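Local coordinates for outer surface protein (Borrelia burgdorferi, PDB 5IZT), which is of unknown function but, as an outer surface protein of the BbCRASP-1 family, is probably exposed at the surface of the Lyme disease spirochaete, at residues L187-I191 with I304-I308; A217-L221 with I283-I288; F252-D257 with R343-S347; Q349-L353 with R376-M381. All coordinates share one frame. Numbering follows the deposited sequence.

Contact 1: L187-I191 with I304-I308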
# COMPACT_ATOMS: atom_id res chain seq x y z
N LEU A 187 6.20 10.40 18.12
CA LEU A 187 6.03 10.38 16.66
C LEU A 187 7.19 9.67 15.97
O LEU A 187 6.99 8.89 15.03
CB LEU A 187 5.86 11.80 16.13
CG LEU A 187 5.51 11.91 14.65
CD1 LEU A 187 4.23 11.10 14.34
CD2 LEU A 187 5.36 13.38 14.24
N ILE A 188 8.42 9.92 16.44
CA ILE A 188 9.58 9.22 15.89
C ILE A 188 9.44 7.71 16.08
O ILE A 188 9.72 6.92 15.16
CB ILE A 188 10.88 9.76 16.53
CG1 ILE A 188 11.11 11.21 16.11
CG2 ILE A 188 12.09 8.88 16.16
CD1 ILE A 188 12.14 11.93 16.94
N ARG A 189 9.01 7.29 17.27
CA ARG A 189 8.78 5.87 17.54
C ARG A 189 7.72 5.29 16.61
O ARG A 189 7.87 4.18 16.09
CB ARG A 189 8.38 5.71 19.01
CG ARG A 189 8.62 4.34 19.64
CD ARG A 189 8.57 4.45 21.17
NE ARG A 189 7.39 5.16 21.66
CZ ARG A 189 7.38 6.40 22.15
NH1 ARG A 189 8.51 7.09 22.26
NH2 ARG A 189 6.25 6.95 22.56
N ALA A 190 6.63 6.03 16.39
CA ALA A 190 5.54 5.50 15.57
C ALA A 190 5.98 5.27 14.13
O ALA A 190 5.63 4.26 13.52
CB ALA A 190 4.34 6.44 15.62
N ILE A 191 6.75 6.21 13.58
CA ILE A 191 7.27 6.07 12.22
C ILE A 191 8.21 4.88 12.13
O ILE A 191 8.15 4.08 11.19
CB ILE A 191 7.98 7.37 11.78
CG1 ILE A 191 6.98 8.54 11.68
CG2 ILE A 191 8.78 7.15 10.49
CD1 ILE A 191 6.00 8.43 10.52
N ILE A 304 7.81 12.21 6.61
CA ILE A 304 7.50 12.65 7.96
C ILE A 304 8.75 12.65 8.82
O ILE A 304 9.04 13.61 9.54
CB ILE A 304 6.39 11.78 8.59
CG1 ILE A 304 5.07 11.98 7.85
CG2 ILE A 304 6.24 12.09 10.08
CD1 ILE A 304 3.98 11.00 8.26
N ASN A 305 9.52 11.55 8.75
CA ASN A 305 10.78 11.46 9.49
C ASN A 305 11.71 12.63 9.14
O ASN A 305 12.29 13.26 10.04
CB ASN A 305 11.47 10.13 9.16
CG ASN A 305 12.21 9.54 10.34
OD1 ASN A 305 11.94 9.85 11.49
ND2 ASN A 305 13.16 8.65 10.04
N LYS A 306 11.83 12.95 7.84
CA LYS A 306 12.69 14.06 7.43
C LYS A 306 12.19 15.39 7.97
O LYS A 306 12.98 16.25 8.40
CB LYS A 306 12.77 14.14 5.90
CG LYS A 306 13.52 13.01 5.22
CD LYS A 306 13.76 13.32 3.74
CE LYS A 306 12.47 13.52 2.98
NZ LYS A 306 12.70 14.02 1.59
N LYS A 307 10.87 15.61 7.92
CA LYS A 307 10.30 16.88 8.40
C LYS A 307 10.49 17.05 9.90
O LYS A 307 10.71 18.18 10.38
CB LYS A 307 8.82 16.96 8.02
CG LYS A 307 8.65 17.26 6.53
CD LYS A 307 9.33 18.59 6.19
CE LYS A 307 8.76 19.24 4.94
NZ LYS A 307 9.17 18.50 3.73
N ILE A 308 10.37 15.97 10.66
CA ILE A 308 10.60 16.05 12.10
C ILE A 308 11.99 16.59 12.38
O ILE A 308 12.17 17.47 13.23
CB ILE A 308 10.41 14.67 12.76
CG1 ILE A 308 8.94 14.24 12.69
CG2 ILE A 308 10.92 14.69 14.19
CD1 ILE A 308 8.74 12.85 13.21
O HOH W 1 11.77 7.41 13.06

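Contact 2: A217-L221 with I283-I288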
# COMPACT_ATOMS: atom_id res chain seq x y z
N ALA A 217 -1.81 -11.09 -12.95
CA ALA A 217 -1.75 -9.66 -12.62
C ALA A 217 -0.37 -9.06 -12.87
O ALA A 217 -0.25 -7.93 -13.38
CB ALA A 217 -2.17 -9.44 -11.16
N PHE A 218 0.69 -9.75 -12.47
CA PHE A 218 2.02 -9.18 -12.66
C PHE A 218 2.44 -9.21 -14.12
O PHE A 218 3.30 -8.42 -14.53
CB PHE A 218 3.04 -9.92 -11.80
CG PHE A 218 2.81 -9.75 -10.31
CD1 PHE A 218 2.31 -8.55 -9.81
CD2 PHE A 218 3.11 -10.77 -9.42
CE1 PHE A 218 2.11 -8.38 -8.43
CE2 PHE A 218 2.92 -10.62 -8.05
CZ PHE A 218 2.42 -9.40 -7.55
N GLU A 219 1.89 -10.11 -14.92
CA GLU A 219 2.23 -10.11 -16.34
C GLU A 219 1.70 -8.86 -17.04
O GLU A 219 2.27 -8.44 -18.06
CB GLU A 219 1.68 -11.37 -17.01
CG GLU A 219 2.26 -11.63 -18.40
CD GLU A 219 1.99 -13.03 -18.89
OE1 GLU A 219 0.91 -13.56 -18.57
OE2 GLU A 219 2.86 -13.61 -19.58
N LEU A 220 0.64 -8.26 -16.51
CA LEU A 220 -0.05 -7.16 -17.18
C LEU A 220 0.59 -5.80 -16.93
O LEU A 220 0.09 -4.80 -17.46
CB LEU A 220 -1.52 -7.13 -16.73
CG LEU A 220 -2.32 -8.34 -17.22
CD1 LEU A 220 -3.69 -8.32 -16.54
CD2 LEU A 220 -2.45 -8.25 -18.73
N LEU A 221 1.62 -5.72 -16.10
CA LEU A 221 2.19 -4.44 -15.73
C LEU A 221 3.71 -4.47 -15.86
O LEU A 221 4.33 -5.53 -15.78
CB LEU A 221 1.81 -4.07 -14.29
CG LEU A 221 0.32 -3.89 -14.01
CD1 LEU A 221 0.11 -3.84 -12.51
CD2 LEU A 221 -0.17 -2.59 -14.66
N ILE A 283 -7.94 -5.78 -13.87
CA ILE A 283 -6.84 -6.34 -13.10
C ILE A 283 -5.71 -5.32 -12.96
O ILE A 283 -5.15 -5.14 -11.87
CB ILE A 283 -6.33 -7.64 -13.76
CG1 ILE A 283 -7.40 -8.72 -13.75
CG2 ILE A 283 -5.09 -8.17 -13.03
CD1 ILE A 283 -6.98 -9.98 -14.59
N ARG A 284 -5.38 -4.62 -14.06
CA ARG A 284 -4.37 -3.57 -14.00
C ARG A 284 -4.75 -2.49 -12.98
O ARG A 284 -3.94 -2.12 -12.12
CB ARG A 284 -4.18 -2.93 -15.38
CG ARG A 284 -3.42 -3.80 -16.39
CD ARG A 284 -3.14 -3.07 -17.70
NE ARG A 284 -2.39 -3.95 -18.61
CZ ARG A 284 -2.88 -4.47 -19.73
NH1 ARG A 284 -4.12 -4.19 -20.11
NH2 ARG A 284 -2.12 -5.25 -20.49
N GLU A 285 -5.98 -1.97 -13.07
CA GLU A 285 -6.41 -0.92 -12.13
C GLU A 285 -6.36 -1.42 -10.69
O GLU A 285 -5.97 -0.66 -9.79
CB GLU A 285 -7.82 -0.43 -12.46
CG GLU A 285 -8.00 0.27 -13.81
CD GLU A 285 -9.38 0.95 -13.93
OE1 GLU A 285 -10.38 0.26 -14.25
OE2 GLU A 285 -9.47 2.17 -13.68
N LEU A 286 -6.77 -2.66 -10.43
CA LEU A 286 -6.74 -3.18 -9.05
C LEU A 286 -5.31 -3.22 -8.53
O LEU A 286 -5.03 -2.75 -7.42
CB LEU A 286 -7.37 -4.57 -8.96
CG LEU A 286 -8.88 -4.64 -9.22
CD1 LEU A 286 -9.29 -6.09 -9.39
CD2 LEU A 286 -9.64 -3.99 -8.07
N MET A 287 -4.40 -3.81 -9.31
CA MET A 287 -3.03 -3.95 -8.83
C MET A 287 -2.33 -2.59 -8.73
O MET A 287 -1.58 -2.34 -7.78
CB MET A 287 -2.23 -4.89 -9.73
CG MET A 287 -0.78 -5.07 -9.26
SD MET A 287 -0.63 -5.71 -7.56
CE MET A 287 -1.29 -7.37 -7.75
N ILE A 288 -2.57 -1.71 -9.70
CA ILE A 288 -1.97 -0.37 -9.63
C ILE A 288 -2.45 0.35 -8.38
O ILE A 288 -1.68 1.07 -7.73
CB ILE A 288 -2.28 0.43 -10.91
CG1 ILE A 288 -1.43 -0.06 -12.08
CG2 ILE A 288 -2.07 1.95 -10.68
CD1 ILE A 288 -1.85 0.52 -13.44

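Contact 3: F252-D257 with R343-S347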
# COMPACT_ATOMS: atom_id res chain seq x y z
N PHE A 252 3.61 -5.18 -3.02
CA PHE A 252 2.27 -5.73 -2.91
C PHE A 252 2.18 -6.72 -1.75
O PHE A 252 1.19 -6.74 -1.01
CB PHE A 252 1.82 -6.43 -4.20
CG PHE A 252 0.42 -6.96 -4.11
CD1 PHE A 252 -0.67 -6.08 -4.15
CD2 PHE A 252 0.19 -8.32 -3.92
CE1 PHE A 252 -1.97 -6.55 -4.03
CE2 PHE A 252 -1.13 -8.81 -3.79
CZ PHE A 252 -2.21 -7.92 -3.86
N TYR A 253 3.20 -7.55 -1.57
CA TYR A 253 3.20 -8.47 -0.43
C TYR A 253 3.20 -7.71 0.88
O TYR A 253 2.54 -8.13 1.85
CB TYR A 253 4.41 -9.41 -0.50
CG TYR A 253 4.51 -10.18 -1.81
CD1 TYR A 253 3.37 -10.49 -2.54
CD2 TYR A 253 5.76 -10.55 -2.33
CE1 TYR A 253 3.46 -11.17 -3.76
CE2 TYR A 253 5.85 -11.25 -3.56
CZ TYR A 253 4.70 -11.55 -4.25
OH TYR A 253 4.79 -12.24 -5.46
N ALA A 254 3.93 -6.60 0.94
CA ALA A 254 3.97 -5.77 2.14
C ALA A 254 2.62 -5.13 2.42
O ALA A 254 2.22 -4.98 3.59
CB ALA A 254 5.05 -4.70 2.01
N LEU A 255 1.91 -4.71 1.37
CA LEU A 255 0.57 -4.15 1.53
C LEU A 255 -0.37 -5.15 2.18
O LEU A 255 -1.25 -4.77 2.97
CB LEU A 255 0.04 -3.73 0.15
CG LEU A 255 -1.41 -3.28 0.08
CD1 LEU A 255 -1.65 -2.02 0.93
CD2 LEU A 255 -1.78 -3.06 -1.40
N MET A 256 -0.21 -6.44 1.85
CA MET A 256 -0.98 -7.54 2.41
C MET A 256 -0.34 -8.11 3.68
O MET A 256 -0.69 -9.22 4.10
CB MET A 256 -1.13 -8.65 1.36
CG MET A 256 -1.66 -8.10 0.07
SD MET A 256 -3.39 -7.69 0.31
CE MET A 256 -4.08 -9.32 0.05
N ASP A 257 0.59 -7.37 4.30
CA ASP A 257 1.22 -7.74 5.57
C ASP A 257 1.92 -9.10 5.51
O ASP A 257 1.99 -9.82 6.51
CB ASP A 257 0.20 -7.69 6.71
CG ASP A 257 -0.29 -6.27 6.96
OD1 ASP A 257 0.54 -5.34 7.03
OD2 ASP A 257 -1.51 -6.07 7.09
N ARG A 343 -4.39 3.30 4.09
CA ARG A 343 -3.78 2.04 3.70
C ARG A 343 -4.58 0.87 4.27
O ARG A 343 -4.82 -0.12 3.57
CB ARG A 343 -2.31 1.96 4.16
CG ARG A 343 -1.64 0.61 3.86
CD ARG A 343 -0.18 0.54 4.31
NE ARG A 343 0.36 -0.83 4.28
CZ ARG A 343 0.18 -1.72 5.25
NH1 ARG A 343 -0.53 -1.41 6.33
NH2 ARG A 343 0.71 -2.94 5.14
N LYS A 344 -5.03 1.00 5.52
CA LYS A 344 -5.89 -0.03 6.11
C LYS A 344 -7.20 -0.17 5.34
O LYS A 344 -7.74 -1.27 5.21
CB LYS A 344 -6.17 0.29 7.58
N GLU A 345 -7.75 0.95 4.84
CA GLU A 345 -8.99 0.88 4.07
C GLU A 345 -8.82 0.06 2.80
O GLU A 345 -9.73 -0.72 2.43
CB GLU A 345 -9.51 2.28 3.76
CG GLU A 345 -10.84 2.31 3.02
CD GLU A 345 -11.97 1.62 3.77
OE1 GLU A 345 -11.85 1.44 5.00
OE2 GLU A 345 -12.98 1.26 3.12
N TRP A 346 -7.70 0.22 2.09
CA TRP A 346 -7.45 -0.63 0.92
C TRP A 346 -7.44 -2.09 1.31
O TRP A 346 -8.06 -2.93 0.65
CB TRP A 346 -6.11 -0.25 0.25
CG TRP A 346 -5.94 -0.87 -1.11
CD1 TRP A 346 -6.15 -0.27 -2.31
CD2 TRP A 346 -5.56 -2.23 -1.40
NE1 TRP A 346 -5.92 -1.16 -3.34
CE2 TRP A 346 -5.55 -2.37 -2.80
CE3 TRP A 346 -5.20 -3.33 -0.60
CZ2 TRP A 346 -5.22 -3.57 -3.43
CZ3 TRP A 346 -4.87 -4.52 -1.23
CH2 TRP A 346 -4.88 -4.63 -2.62
N SER A 347 -6.72 -2.42 2.39
CA SER A 347 -6.63 -3.79 2.87
C SER A 347 -8.01 -4.31 3.27
O SER A 347 -8.32 -5.49 3.04
CB SER A 347 -5.66 -3.85 4.05
OG SER A 347 -5.19 -5.17 4.28
O HOH W 2 -0.79 -3.18 8.90

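Contact 4: Q349-L353 with R376-M381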
# COMPACT_ATOMS: atom_id res chain seq x y z
N GLN A 349 -10.87 -3.46 1.91
CA GLN A 349 -11.55 -3.81 0.66
C GLN A 349 -11.03 -5.13 0.10
O GLN A 349 -11.81 -5.96 -0.37
CB GLN A 349 -11.38 -2.69 -0.37
CG GLN A 349 -11.93 -1.33 0.11
CD GLN A 349 -13.44 -1.33 0.24
OE1 GLN A 349 -14.14 -1.93 -0.58
NE2 GLN A 349 -13.96 -0.65 1.25
N ALA A 350 -9.70 -5.33 0.12
CA ALA A 350 -9.15 -6.60 -0.35
C ALA A 350 -9.66 -7.77 0.48
O ALA A 350 -9.97 -8.84 -0.07
CB ALA A 350 -7.62 -6.57 -0.36
N ASP A 351 -9.75 -7.59 1.80
CA ASP A 351 -10.28 -8.63 2.68
C ASP A 351 -11.71 -9.01 2.30
O ASP A 351 -12.07 -10.19 2.27
CB ASP A 351 -10.25 -8.17 4.13
CG ASP A 351 -8.88 -8.30 4.75
OD1 ASP A 351 -8.02 -8.99 4.17
OD2 ASP A 351 -8.66 -7.69 5.81
N GLY A 352 -12.56 -8.01 2.06
CA GLY A 352 -13.93 -8.31 1.69
C GLY A 352 -14.01 -8.98 0.33
O GLY A 352 -14.78 -9.92 0.14
N LEU A 353 -13.16 -8.53 -0.60
CA LEU A 353 -13.14 -9.15 -1.93
C LEU A 353 -12.73 -10.62 -1.84
O LEU A 353 -13.34 -11.49 -2.48
CB LEU A 353 -12.20 -8.35 -2.84
CG LEU A 353 -11.95 -8.67 -4.32
CD1 LEU A 353 -11.56 -7.42 -5.05
CD2 LEU A 353 -10.88 -9.70 -4.51
N ARG A 376 -18.30 -2.99 -6.68
CA ARG A 376 -18.27 -3.02 -5.21
C ARG A 376 -16.97 -2.50 -4.63
O ARG A 376 -17.00 -1.78 -3.63
CB ARG A 376 -18.54 -4.42 -4.66
CG ARG A 376 -18.66 -4.41 -3.13
CD ARG A 376 -19.29 -5.64 -2.52
NE ARG A 376 -19.33 -5.52 -1.06
CZ ARG A 376 -19.77 -6.48 -0.25
NH1 ARG A 376 -20.21 -7.63 -0.75
NH2 ARG A 376 -19.78 -6.29 1.07
N TYR A 377 -15.83 -2.84 -5.23
CA TYR A 377 -14.55 -2.59 -4.59
C TYR A 377 -13.64 -1.60 -5.32
O TYR A 377 -12.82 -0.95 -4.67
CB TYR A 377 -13.77 -3.90 -4.39
CG TYR A 377 -14.54 -4.93 -3.60
CD1 TYR A 377 -14.65 -4.85 -2.21
CD2 TYR A 377 -15.11 -6.04 -4.24
CE1 TYR A 377 -15.37 -5.82 -1.48
CE2 TYR A 377 -15.82 -7.00 -3.53
CZ TYR A 377 -15.94 -6.89 -2.16
OH TYR A 377 -16.64 -7.85 -1.48
N LEU A 378 -13.72 -1.49 -6.65
CA LEU A 378 -12.66 -0.78 -7.38
C LEU A 378 -12.57 0.68 -6.96
O LEU A 378 -11.47 1.20 -6.71
CB LEU A 378 -12.89 -0.90 -8.89
CG LEU A 378 -11.89 -0.16 -9.78
CD1 LEU A 378 -10.43 -0.62 -9.55
CD2 LEU A 378 -12.29 -0.30 -11.25
N ASP A 379 -13.70 1.38 -6.90
CA ASP A 379 -13.67 2.80 -6.56
C ASP A 379 -13.15 3.02 -5.15
O ASP A 379 -12.40 3.97 -4.89
CB ASP A 379 -15.06 3.41 -6.74
CG ASP A 379 -15.44 3.56 -8.20
OD1 ASP A 379 -14.67 4.19 -8.97
OD2 ASP A 379 -16.49 3.00 -8.59
N ASN A 380 -13.56 2.17 -4.21
CA ASN A 380 -13.06 2.29 -2.84
C ASN A 380 -11.54 2.10 -2.79
O ASN A 380 -10.85 2.80 -2.04
CB ASN A 380 -13.73 1.25 -1.94
CG ASN A 380 -15.19 1.53 -1.69
OD1 ASN A 380 -15.67 2.67 -1.74
ND2 ASN A 380 -15.93 0.46 -1.41
N MET A 381 -11.01 1.15 -3.56
CA MET A 381 -9.56 0.94 -3.56
C MET A 381 -8.82 2.11 -4.20
O MET A 381 -7.79 2.56 -3.68
CB MET A 381 -9.23 -0.36 -4.28
CG MET A 381 -9.69 -1.59 -3.50
SD MET A 381 -9.53 -3.13 -4.46
CE MET A 381 -9.18 -4.30 -3.14

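Contact 1: L187-I191 with I304-I308
Segment 187-191 of helix 179-197 runs nearly antiparallel to segment 304-308 of helix 280-316, with 157° between their directions. At 10.4 Å the two segment axes are far enough apart that branched aliphatic side chains fill the space between them. Leu187, in the t rotamer with chi2 near 55°, points toward the partner and brings its CD2 to 3.6 Å from Ile308 CD1; the same CD2 lies 4.4 Å from Ile304 CG2. One turn on, Ile191 takes chi1 and chi2 both in m. That turns its CD1 to within 3.7 Å of Ile304 CG2, whereas Ile304 and Ile308 both keep the extended mt form. Ile188, also mt, sits at the more open side, its CG1 4.0 Å from Ile308 CG2. Beside it the join turns polar: Asn305, with chi1 between wells at -145°, swings its amide inward, and one water donates to both Ile188 O (3.0 Å) and Asn305 OD1 (2.9 Å). On the buried side Leu187 and Ile191 also rest on helix 322-359, at Leu329, Leu332 and Leu336, and Ile308 shares Leu332. Three helices thus close around one aliphatic seam, as expected of an antiparallel alpha-helical bundle.

Contact 2: A217-L221 with I283-I288
Leu221 lies across segment 283-288, its CD1 3.6 Å from Met287 CG and its CD2 3.7 Å from Ile288 CD1. This is loop-on-helix packing within the all-helical fold: residues 217-221 belong to the long connection between helices 179-197 and 243-255, and they lie against the first turns of helix 280-316. Ala217 points toward the helix, with CB 3.7 Å from Ile283 CG2, and its small side chain lets the backbones approach to 6.1 Å between the CA atoms of Ala217 and Ile283. Phe218 starts out away from the helix, but its ring comes back to Met287, with Phe218 CE1 3.6 Å from Met287 CE. This Met-aromatic contact is oblique, the sulfur lying 5.2 Å from the ring centroid. Farther along, Tyr274 of helix 260-274 touches both Leu220 and Ile283. At the partly exposed border, Leu220 CD2 lies over one face of the Arg284 guanidinium, 3.5 Å from NH2, while Arg284 NE donates to Leu220 O at 2.9 Å with a nearly straight angle of 163°.

Contact 3: F252-D257 with R343-S347
Leu255, Arg343 and Trp346 account for most of the surface buried here. Leu255 sits between the other two. Its CD2 lies over the six-membered ring of Trp346, 3.5 Å from the centroid and 16° off the normal, a clear CH-pi contact, while its CD1 packs at 3.9 Å on Arg343 CG. Around the rest of the indole, Phe252 CE1 approaches Trp346 CH2 at 3.8 Å, and Met256 SD meets the ring edge, 3.8 Å from CZ3, as a Met-aromatic pair. Trp346 NE1 is hydrogen-bonded to Ser289 OG on helix 280-316. Extended Arg343 donates from NH2 to Ala254 O at 3.0 Å and forms a salt bridge with Asp257 OD1 at 3.1 Å; a water joins Arg343 NH1 to that OD1. Arg343 NE is hydrogen-bonded to Gln294 OE1, and Phe297 adds a cation-pi contact. Through Ala254 O and Asp257 OD1, Arg343 holds the end of helix 243-255, a Schellman motif with Asp257, at positive phi, as C-prime residue and hydrogen bonds from Phe258 N to Tyr253 O and Asp257 N to Ala254 O.

Contact 4: Q349-L353 with R376-M381
The two helical segments run nearly antiparallel, at 168°, their axes 9.9 Å apart at closest approach and the CA atoms of Gln349 and Tyr377 only 6.2 Å from each other. Segment 376-381 opens with a wider pi-type turn at 376-378. Gly352 has no side chain beside the Tyr377 ring; a CB there would sit tight against CE1, at about 3.5 Å. The ring therefore lies along the backbone of 349-353, with Leu353 CB over its face in a CH-pi contact, 3.9 Å from the centroid. Gln349, which has the largest area covered by the partner segment, lies at the ring edge, OE1 3.4 Å from Tyr377 CD1, and that same OE1 accepts from Asn380 ND2 at 3.1 Å; its NE2 is held by Glu345 on its own helix. One turn after Tyr377, Met381 packs its CG 3.7 Å from Gln349 CB and its CE 3.9 Å from Ala350 CB. Helices 322-359 and 366-395 follow one another in the chain, so this is the close packing of an antiparallel helical hairpin.

All four contacts are largely buried, but they differ in place and chemistry. Contact 3 lies nearest the middle of the chain, its centre about 5 Å from it, and combines aromatic packing with a salt bridge. Contact 1, about 19 Å out and on the opposite side of the centre from contacts 2 and 4, is almost purely aliphatic. Contacts 2, 3 and 4 form one continuous cluster: Met287 SD meets Phe252 CD1 at 3.4 Å, Trp346 NE1 lies 3.5 Å from Met381 CB, and Leu286 CD2 reaches Met381 SD at 3.7 Å. Helix 280-316 runs from contact 2 to contact 1, and helix 322-359 carries contacts 3 and 4.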